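PDB 6XFR: Lactamase_B domain-containing protein from Pontibacter korlensis, which probably hydrolyses the amide bond of beta-lactam antibiotics, giving substituted beta-amino acids, as a zinc-dependent class B1 metallo-beta-lactamase. Local coordinates for residues B[97-102]-B[113-118]. Sequence-based numbering, arbitrary orientation.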
loop_
_atom_site.group_PDB
_atom_site.type_symbol
_atom_site.label_atom_id
_atom_site.label_comp_id
_atom_site.label_asym_id
_atom_site.label_seq_id
_atom_site.Cartn_x
_atom_site.Cartn_y
_atom_site.Cartn_z
ATOM N N VAL B 97 0.732 27.888 -2.578
ATOM C CA VAL B 97 1.491 26.868 -3.292
ATOM C C VAL B 97 2.958 27.240 -3.211
ATOM O O VAL B 97 3.328 28.401 -3.423
ATOM C CB VAL B 97 1.063 26.754 -4.765
ATOM C CG1 VAL B 97 1.857 25.659 -5.418
ATOM C CG2 VAL B 97 -0.441 26.527 -4.897
ATOM N N VAL B 98 3.799 26.255 -2.928
ATOM C CA VAL B 98 5.205 26.491 -2.636
ATOM C C VAL B 98 6.033 25.449 -3.359
ATOM O O VAL B 98 5.763 24.248 -3.236
ATOM C CB VAL B 98 5.458 26.424 -1.113
ATOM C CG1 VAL B 98 6.935 26.547 -0.798
ATOM C CG2 VAL B 98 4.661 27.525 -0.398
ATOM N N THR B 99 7.078 25.894 -4.065
ATOM C CA THR B 99 7.866 24.980 -4.880
ATOM C C THR B 99 9.350 25.317 -4.730
ATOM O O THR B 99 9.735 26.279 -4.066
ATOM C CB THR B 99 7.396 25.002 -6.357
ATOM O OG1 THR B 99 7.857 26.180 -7.009
ATOM C CG2 THR B 99 5.881 24.981 -6.473
ATOM N N SER B 100 10.196 24.493 -5.324
ATOM C CA SER B 100 11.591 24.863 -5.475
ATOM C C SER B 100 11.716 26.013 -6.476
ATOM O O SER B 100 10.790 26.306 -7.240
ATOM C CB SER B 100 12.427 23.658 -5.921
ATOM O OG SER B 100 12.173 23.308 -7.270
ATOM N N GLU B 101 12.867 26.693 -6.432
ATOM C CA GLU B 101 13.120 27.793 -7.359
ATOM C C GLU B 101 13.046 27.312 -8.796
ATOM O O GLU B 101 12.379 27.928 -9.629
ATOM C CB GLU B 101 14.495 28.418 -7.103
ATOM C CG GLU B 101 14.464 29.845 -6.684
ATOM C CD GLU B 101 15.864 30.490 -6.648
ATOM O OE1 GLU B 101 16.557 30.506 -7.698
ATOM O OE2 GLU B 101 16.266 31.006 -5.575
ATOM N N LEU B 102 13.694 26.182 -9.102
ATOM C CA LEU B 102 13.710 25.781 -10.502
ATOM C C LEU B 102 12.376 25.190 -10.933
ATOM O O LEU B 102 11.994 25.335 -12.101
ATOM C CB LEU B 102 14.842 24.796 -10.795
ATOM C CG LEU B 102 14.765 24.294 -12.245
ATOM C CD1 LEU B 102 14.733 25.451 -13.229
ATOM C CD2 LEU B 102 15.921 23.377 -12.591
ATOM N N GLY B 113 1.116 27.837 -13.863
ATOM C CA GLY B 113 1.009 28.965 -12.946
ATOM C C GLY B 113 2.300 29.380 -12.251
ATOM O O GLY B 113 3.351 28.770 -12.460
ATOM N N THR B 114 2.225 30.394 -11.388
ATOM C CA THR B 114 3.354 30.835 -10.576
ATOM C C THR B 114 3.137 30.481 -9.112
ATOM O O THR B 114 2.153 30.911 -8.492
ATOM C CB THR B 114 3.576 32.335 -10.716
ATOM O OG1 THR B 114 3.269 32.748 -12.051
ATOM C CG2 THR B 114 5.018 32.667 -10.401
ATOM N N PRO B 115 4.031 29.718 -8.518
ATOM C CA PRO B 115 3.972 29.506 -7.072
ATOM C C PRO B 115 3.971 30.830 -6.317
ATOM O O PRO B 115 4.457 31.852 -6.798
ATOM C CB PRO B 115 5.263 28.746 -6.775
ATOM C CG PRO B 115 5.795 28.317 -8.104
ATOM C CD PRO B 115 5.233 29.164 -9.148
ATOM N N ASP B 116 3.429 30.785 -5.100
ATOM C CA ASP B 116 3.384 31.929 -4.196
ATOM C C ASP B 116 4.699 32.137 -3.447
ATOM O O ASP B 116 5.023 33.261 -3.072
ATOM C CB ASP B 116 2.241 31.758 -3.176
ATOM C CG ASP B 116 0.871 31.584 -3.838
ATOM O OD1 ASP B 116 0.279 30.489 -3.704
ATOM O OD2 ASP B 116 0.389 32.529 -4.518
ATOM N N VAL B 117 5.446 31.076 -3.178
ATOM C CA VAL B 117 6.758 31.180 -2.551
ATOM C C VAL B 117 7.627 30.118 -3.182
ATOM O O VAL B 117 7.146 29.048 -3.553
ATOM C CB VAL B 117 6.739 31.013 -1.019
ATOM C CG1 VAL B 117 8.142 31.159 -0.459
ATOM C CG2 VAL B 117 5.833 32.040 -0.417
ATOM N N THR B 118 8.912 30.416 -3.313
ATOM C CA THR B 118 9.866 29.405 -3.729
ATOM C C THR B 118 10.951 29.264 -2.670
ATOM O O THR B 118 11.205 30.182 -1.886
ATOM C CB THR B 118 10.491 29.720 -5.089
ATOM O OG1 THR B 118 10.948 31.068 -5.098
ATOM C CG2 THR B 118 9.484 29.522 -6.194
#
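V97 and D116 grip each other where strands 98-100 and 117-119 run parallel, as the two strands of a beta-alpha-beta unit whose crossover is helix 101-109, within the metallo-beta-lactamase fold. V97 N donates to D116 OD1 at 2.9 Å, nearly straight, 166° at the hydrogen, using the anti lone pair of that oxygen. D116 CG is anti to its carbonyl carbon (chi1 -58°), beside its own N; OD1 takes a second hydrogen bond from Q91 NE2 of helix 87-91. V97 O in turn accepts D116 N at 2.9 Å, and V117 N more weakly, so main chain and carboxylate of D116 both clasp V97. The V97 side chain packs on M87 and V90 of helix 87-91.

V98 and V117 pair with their side chains side by side on one face of the sheet, CG2 of V98 lying 4.1 Å from CB of V117, while the CA-H of V98 points at V117 O. V117 O also accepts a hydrogen bond from T99 N at 3.2 Å, in its carbonyl plane. V98 is also hydrogen-bonded through its backbone to C74, which ties this two-stranded sheet to strand 71-75.

T99 and T118 occupy the other face. The T99 side chain crosses the P115 ring at about a right angle: OG1 and CG2 both meet CG of P115, and A104 of the helix touches T99, P115 and T118. With chi1 at 76°, OG1 sits between backbone N and carbonyl carbon and hydrogen-bonds to S100 O. S100 is the N-cap residue of helix 101-109, its OG hydrogen-bonded to T103 OG1; T118 CG2 approaches S100 O at 3.6 Å. E101 CA, in the first helical turn, rests 4.0 Å from CB of T118.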